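Putative NADH-flavin reductase (Lactobacillus casei ATCC 334, PDB 3H2S) binds NADPH in a Rossmann-type domain and is probably an NAD(P)H-dependent oxidoreductase. Local coordinates at residues 10-13 with 14-18; 70-73 with 74-78. One frame throughout, in Å; residues are numbered along the deposited sequence.

Contact 1 (10-13 with 14-18). With NDP (NADPH dihydro-nicotinamide-adenine-dinucleotide phosphate), chain C.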
loop_
_atom_site.group_PDB
_atom_site.type_symbol
_atom_site.label_atom_id
_atom_site.label_comp_id
_atom_site.label_asym_id
_atom_site.label_seq_id
_atom_site.Cartn_x
_atom_site.Cartn_y
_atom_site.Cartn_z
ATOM N N GLY A 10 -16.808 -9.204 13.145
ATOM C CA GLY A 10 -17.178 -9.962 11.947
ATOM C C GLY A 10 -17.302 -11.456 12.209
ATOM O O GLY A 10 -17.096 -11.927 13.332
ATOM N N ARG A 11 -17.565 -12.213 11.154
ATOM C CA ARG A 11 -17.728 -13.663 11.269
ATOM C C ARG A 11 -16.396 -14.324 11.636
ATOM O O ARG A 11 -16.320 -15.026 12.640
ATOM C CB ARG A 11 -18.278 -14.248 9.965
ATOM C CG ARG A 11 -19.633 -13.604 9.532
ATOM C CD ARG A 11 -19.990 -13.926 8.089
ATOM N NE ARG A 11 -20.139 -15.355 7.883
ATOM C CZ ARG A 11 -19.279 -16.115 7.207
ATOM N NH1 ARG A 11 -18.206 -15.579 6.641
ATOM N NH2 ARG A 11 -19.515 -17.410 7.076
ATOM N N ALA A 12 -15.360 -14.080 10.833
ATOM C CA ALA A 12 -14.006 -14.582 11.134
ATOM C C ALA A 12 -13.469 -13.962 12.423
ATOM O O ALA A 12 -12.976 -14.665 13.310
ATOM C CB ALA A 12 -13.055 -14.312 9.979
ATOM N N GLY A 13 -13.643 -12.648 12.550
ATOM C CA GLY A 13 -13.117 -11.907 13.699
ATOM C C GLY A 13 -13.618 -12.362 15.054
ATOM O O GLY A 13 -12.836 -12.521 15.994
ATOM N N SER A 14 -14.920 -12.599 15.159
ATOM C CA SER A 14 -15.496 -12.977 16.433
ATOM C C SER A 14 -15.038 -14.382 16.834
ATOM O O SER A 14 -14.810 -14.656 18.015
ATOM C CB SER A 14 -17.019 -12.898 16.385
ATOM O OG SER A 14 -17.536 -13.800 15.433
ATOM N N ALA A 15 -14.809 -15.231 15.834
ATOM C CA ALA A 15 -14.307 -16.582 16.066
ATOM C C ALA A 15 -12.857 -16.520 16.549
ATOM O O ALA A 15 -12.452 -17.279 17.440
ATOM C CB ALA A 15 -14.403 -17.393 14.797
ATOM N N ILE A 16 -12.083 -15.617 15.946
ATOM C CA ILE A 16 -10.691 -15.380 16.348
ATOM C C ILE A 16 -10.599 -14.858 17.783
ATOM O O ILE A 16 -9.758 -15.310 18.570
ATOM C CB ILE A 16 -9.997 -14.387 15.399
ATOM C CG1 ILE A 16 -9.869 -15.013 13.991
ATOM C CG2 ILE A 16 -8.638 -13.980 15.958
ATOM C CD1 ILE A 16 -9.801 -13.980 12.850
ATOM N N VAL A 17 -11.488 -13.931 18.136
ATOM C CA VAL A 17 -11.513 -13.403 19.501
ATOM C C VAL A 17 -11.778 -14.515 20.508
ATOM O O VAL A 17 -11.040 -14.666 21.488
ATOM C CB VAL A 17 -12.554 -12.266 19.674
ATOM C CG1 VAL A 17 -12.746 -11.932 21.168
ATOM C CG2 VAL A 17 -12.114 -11.024 18.912
ATOM N N ALA A 18 -12.731 -15.393 20.184
ATOM C CA ALA A 18 -13.084 -16.497 21.070
ATOM C C ALA A 18 -11.930 -17.491 21.229
ATOM O O ALA A 18 -11.598 -17.905 22.346
ATOM C CB ALA A 18 -14.341 -17.216 20.553
HETATM P PA NDP C . -17.492 -9.874 7.905
HETATM O O1A NDP C . -18.339 -9.367 6.703
HETATM O O2A NDP C . -18.153 -10.746 8.917
HETATM O O5B NDP C . -17.160 -8.329 8.515
HETATM C C5B NDP C . -15.728 -8.205 8.709
HETATM C C4B NDP C . -15.414 -6.977 9.650
HETATM O O4B NDP C . -15.220 -5.838 8.834
HETATM C C3B NDP C . -16.610 -6.606 10.590
HETATM O O3B NDP C . -16.089 -6.588 11.882
HETATM C C2B NDP C . -16.987 -5.149 10.095
HETATM O O2B NDP C . -17.487 -4.274 11.044
HETATM C C1B NDP C . -15.587 -4.707 9.568
HETATM N N9A NDP C . -15.719 -3.601 8.606
HETATM C C8A NDP C . -16.333 -3.719 7.332
HETATM N N7A NDP C . -16.302 -2.582 6.633
HETATM C C5A NDP C . -15.610 -1.681 7.469
HETATM C C6A NDP C . -15.252 -0.340 7.245
HETATM N N6A NDP C . -15.640 0.255 6.083
HETATM N N1A NDP C . -14.806 0.405 8.320
HETATM C C2A NDP C . -14.440 -0.291 9.437
HETATM N N3A NDP C . -14.549 -1.629 9.694
HETATM C C4A NDP C . -15.228 -2.292 8.696
HETATM O O3 NDP C . -16.431 -10.714 7.094
HETATM P PN NDP C . -15.827 -12.219 7.044
HETATM O O1N NDP C . -15.475 -12.646 8.481
HETATM O O2N NDP C . -16.940 -13.022 6.441
HETATM O O5D NDP C . -14.438 -12.271 6.187
HETATM C C5D NDP C . -13.156 -12.111 6.803
HETATM C C4D NDP C . -12.097 -12.264 5.697
HETATM O O4D NDP C . -12.417 -13.471 5.026
HETATM C C3D NDP C . -12.004 -11.141 4.622
HETATM O O3D NDP C . -10.694 -10.978 4.218
HETATM C C2D NDP C . -12.932 -11.734 3.500
HETATM O O2D NDP C . -12.556 -11.271 2.228
HETATM C C1D NDP C . -12.503 -13.239 3.641
HETATM N N1N NDP C . -13.410 -14.120 2.908
HETATM C C2N NDP C . -12.843 -14.809 1.754
HETATM C C3N NDP C . -13.866 -15.528 0.874
HETATM C C7N NDP C . -13.176 -16.605 0.054
HETATM O O7N NDP C . -12.085 -16.378 -0.449
HETATM N N7N NDP C . -13.874 -17.766 -0.245
HETATM C C4N NDP C . -15.182 -15.971 1.481
HETATM C C5N NDP C . -15.771 -14.998 2.470
HETATM C C6N NDP C . -14.825 -14.110 3.248
HETATM P P2B NDP C . -19.042 -4.373 11.521
HETATM O O1X NDP C . -19.226 -5.676 12.381
HETATM O O2X NDP C . -19.252 -3.210 12.560
HETATM O O3X NDP C . -19.993 -4.344 10.373
#
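S14 carries OG between its own backbone N and carbonyl carbon (chi1 62°), which turns the hydroxyl back along the helix to the carbonyl of G10. S14 OG donates to G10 O at 2.8 Å, in the carbonyl plane. S14 N donates to the same G10 O at 2.9 Å, from above that plane. Two donors from one residue thus grip the carbonyl of the N-cap residue and fix the first turn of helix 11-22. Further along the same helix, I16 N bonds to A12 O and V17 N to G13 O.

R11 has CG beside its backbone N, and a bend at chi3 (61°) curls the chain over the pyrophosphate of NADPH. R11 NH1 donates to O2N of NADPH at 2.9 Å, and this oxygen sits at the edge of the guanidinium, in its plane. NH2 bonds to the carbonyl O of F162, so the group is held at two points.

This is the glycine-rich dinucleotide-binding loop of a Rossmann fold, between strand 2-6 and helix 11-22 of a beta-alpha-beta unit. R11 N donates to O2A of NADPH at 2.7 Å. A12 N donates to O1N of NADPH at 2.8 Å, with an N-H...O angle of 170°. Both phosphates therefore meet the N-terminal end of the helix, whose dipole probably helps to offset their charge. G10 lies so close to the cofactor that a CB would clash with C5B of NADPH. Replacing R11 by an alanine spares the backbone bond to O2A, but would probably leave O2N without its guanidinium partner and the F162 carbonyl without NH2.

On the apolar side, CD1 of I16 approaches CB of A12 at 4.4 Å. Both side chains also touch I103 of strand 99-103.

Contact 2 (70-73 with 74-78). With NDP (NADPH dihydro-nicotinamide-adenine-dinucleotide phosphate), chain C.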
loop_
_atom_site.group_PDB
_atom_site.type_symbol
_atom_site.label_atom_id
_atom_site.label_comp_id
_atom_site.label_asym_id
_atom_site.label_seq_id
_atom_site.Cartn_x
_atom_site.Cartn_y
_atom_site.Cartn_z
ATOM N N LEU A 70 -10.872 -7.848 8.612
ATOM C CA LEU A 70 -11.801 -6.888 8.013
ATOM C C LEU A 70 -12.264 -7.385 6.655
ATOM O O LEU A 70 -11.521 -8.086 5.952
ATOM C CB LEU A 70 -11.122 -5.517 7.849
ATOM C CG LEU A 70 -10.763 -4.774 9.130
ATOM C CD1 LEU A 70 -9.617 -3.782 8.872
ATOM C CD2 LEU A 70 -11.974 -4.091 9.754
ATOM N N SER A 71 -13.470 -6.970 6.264
ATOM C CA SER A 71 -13.967 -7.274 4.930
ATOM C C SER A 71 -14.772 -6.131 4.327
ATOM O O SER A 71 -14.972 -5.090 4.963
ATOM C CB SER A 71 -14.801 -8.550 4.942
ATOM O OG SER A 71 -14.825 -9.122 3.640
ATOM N N VAL A 72 -15.246 -6.346 3.105
ATOM C CA VAL A 72 -16.009 -5.350 2.378
ATOM C C VAL A 72 -17.204 -6.055 1.758
ATOM O O VAL A 72 -17.036 -7.052 1.040
ATOM C CB VAL A 72 -15.181 -4.741 1.236
ATOM C CG1 VAL A 72 -15.998 -3.687 0.489
ATOM C CG2 VAL A 72 -13.880 -4.135 1.771
ATOM N N PRO A 73 -18.409 -5.492 1.946
ATOM C CA PRO A 73 -19.592 -6.094 1.337
ATOM C C PRO A 73 -19.518 -6.092 -0.188
ATOM O O PRO A 73 -19.031 -5.129 -0.798
ATOM C CB PRO A 73 -20.737 -5.179 1.804
ATOM C CG PRO A 73 -20.175 -4.419 2.985
ATOM C CD PRO A 73 -18.726 -4.242 2.651
ATOM N N TRP A 74 -20.068 -7.133 -0.800
ATOM C CA TRP A 74 -20.187 -7.185 -2.253
ATOM C C TRP A 74 -21.046 -6.035 -2.783
ATOM O O TRP A 74 -21.917 -5.531 -2.080
ATOM C CB TRP A 74 -20.790 -8.513 -2.677
ATOM C CG TRP A 74 -19.877 -9.728 -2.511
ATOM C CD1 TRP A 74 -18.649 -9.773 -1.911
ATOM C CD2 TRP A 74 -20.178 -11.072 -2.908
ATOM N NE1 TRP A 74 -18.155 -11.062 -1.943
ATOM C CE2 TRP A 74 -19.111 -11.888 -2.478
ATOM C CE3 TRP A 74 -21.275 -11.671 -3.544
ATOM C CZ2 TRP A 74 -19.049 -13.250 -2.780
ATOM C CZ3 TRP A 74 -21.240 -13.038 -3.791
ATOM C CH2 TRP A 74 -20.137 -13.813 -3.402
ATOM N N GLY A 75 -20.739 -5.570 -3.990
ATOM C CA GLY A 75 -21.515 -4.514 -4.647
ATOM C C GLY A 75 -21.439 -3.144 -3.998
ATOM O O GLY A 75 -22.228 -2.256 -4.310
ATOM N N SER A 76 -20.472 -2.950 -3.116
ATOM C CA SER A 76 -20.329 -1.659 -2.444
ATOM C C SER A 76 -19.488 -0.714 -3.282
ATOM O O SER A 76 -19.549 0.507 -3.104
ATOM C CB SER A 76 -19.690 -1.842 -1.070
ATOM O OG SER A 76 -18.381 -2.377 -1.194
ATOM N N GLY A 77 -18.584 -1.289 -4.075
ATOM C CA GLY A 77 -17.611 -0.504 -4.835
ATOM C C GLY A 77 -16.372 -0.179 -4.014
ATOM O O GLY A 77 -15.484 0.563 -4.464
ATOM N N ARG A 78 -16.347 -0.675 -2.782
ATOM C CA ARG A 78 -15.309 -0.295 -1.821
ATOM C C ARG A 78 -14.325 -1.432 -1.569
ATOM O O ARG A 78 -13.624 -1.446 -0.549
ATOM C CB ARG A 78 -15.939 0.162 -0.498
ATOM C CG ARG A 78 -16.662 1.516 -0.568
ATOM C CD ARG A 78 -17.294 1.855 0.784
ATOM N NE ARG A 78 -18.058 3.098 0.753
ATOM C CZ ARG A 78 -19.073 3.383 1.572
ATOM N NH1 ARG A 78 -19.473 2.500 2.487
ATOM N NH2 ARG A 78 -19.702 4.551 1.468
HETATM P PA NDP C . -17.492 -9.874 7.905
HETATM O O1A NDP C . -18.339 -9.367 6.703
HETATM O O2A NDP C . -18.153 -10.746 8.917
HETATM O O5B NDP C . -17.160 -8.329 8.515
HETATM C C5B NDP C . -15.728 -8.205 8.709
HETATM C C4B NDP C . -15.414 -6.977 9.650
HETATM O O4B NDP C . -15.220 -5.838 8.834
HETATM C C3B NDP C . -16.610 -6.606 10.590
HETATM O O3B NDP C . -16.089 -6.588 11.882
HETATM C C2B NDP C . -16.987 -5.149 10.095
HETATM O O2B NDP C . -17.487 -4.274 11.044
HETATM C C1B NDP C . -15.587 -4.707 9.568
HETATM N N9A NDP C . -15.719 -3.601 8.606
HETATM C C8A NDP C . -16.333 -3.719 7.332
HETATM N N7A NDP C . -16.302 -2.582 6.633
HETATM C C5A NDP C . -15.610 -1.681 7.469
HETATM C C6A NDP C . -15.252 -0.340 7.245
HETATM N N6A NDP C . -15.640 0.255 6.083
HETATM N N1A NDP C . -14.806 0.405 8.320
HETATM C C2A NDP C . -14.440 -0.291 9.437
HETATM N N3A NDP C . -14.549 -1.629 9.694
HETATM C C4A NDP C . -15.228 -2.292 8.696
HETATM O O3 NDP C . -16.431 -10.714 7.094
HETATM P PN NDP C . -15.827 -12.219 7.044
HETATM O O1N NDP C . -15.475 -12.646 8.481
HETATM O O2N NDP C . -16.940 -13.022 6.441
HETATM O O5D NDP C . -14.438 -12.271 6.187
HETATM C C5D NDP C . -13.156 -12.111 6.803
HETATM C C4D NDP C . -12.097 -12.264 5.697
HETATM O O4D NDP C . -12.417 -13.471 5.026
HETATM C C3D NDP C . -12.004 -11.141 4.622
HETATM O O3D NDP C . -10.694 -10.978 4.218
HETATM C C2D NDP C . -12.932 -11.734 3.500
HETATM O O2D NDP C . -12.556 -11.271 2.228
HETATM C C1D NDP C . -12.503 -13.239 3.641
HETATM N N1N NDP C . -13.410 -14.120 2.908
HETATM C C2N NDP C . -12.843 -14.809 1.754
HETATM C C3N NDP C . -13.866 -15.528 0.874
HETATM C C7N NDP C . -13.176 -16.605 0.054
HETATM O O7N NDP C . -12.085 -16.378 -0.449
HETATM N N7N NDP C . -13.874 -17.766 -0.245
HETATM C C4N NDP C . -15.182 -15.971 1.481
HETATM C C5N NDP C . -15.771 -14.998 2.470
HETATM C C6N NDP C . -14.825 -14.110 3.248
HETATM P P2B NDP C . -19.042 -4.373 11.521
HETATM O O1X NDP C . -19.226 -5.676 12.381
HETATM O O2X NDP C . -19.252 -3.210 12.560
HETATM O O3X NDP C . -19.993 -4.344 10.373
#
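The backbone makes a type II beta turn from P73 to S76, with G75 at positive phi (67°), and S76 N closes it with a weak 3.5 Å bond to P73 O. The hydroxyl of S76 is the firmer tie. With chi1 at 62°, S76 OG points back across the turn and donates to P73 O at 2.9 Å, in the carbonyl plane. S76 OG also accepts from R78 N at 3.1 Å, which makes an ST turn. V72 packs against this turn. V72 CG1, anti to the backbone N, meets S76 OG at 3.2 Å and R78 O at 3.4 Å. V72 also packs on L81 and H82 of helix 80-91. P73 C lies at the edge of the W74 ring, and that ring also meets the ring of W131 at about 60°.

Nearer the cofactor, S71 N gives a weak bond to O4B of NADPH. S71 OG lies 3.2 Å from C2D of NADPH, and L70 CD2 lies 3.6 Å from N3A of the adenine. L70 and S71 thus meet sugar and base mainly by van der Waals contact. Within the turn one hydroxyl, donating to P73 O and accepting from R78 N, does most of the tying, and G75 also bonds to the P130 backbone.

Contact 1 comes first along the chain and closes before contact 2 opens. Their centres are 18 Å apart and their nearest atoms about 7 Å apart, so they do not touch. Contact 1 follows strand 2-6 and lies on helix 11-22. Contact 2 lies in the loop between strand 65-68 and helix 80-91. Strands 2-6 and 65-68 are parallel neighbours in the central sheet, so the two segments that meet NADPH leave adjacent strands. R11 and A12 grip the pyrophosphate, while L70 and S71 border the adenosine and the nicotinamide ribose. Together they supply two walls of one cofactor pocket.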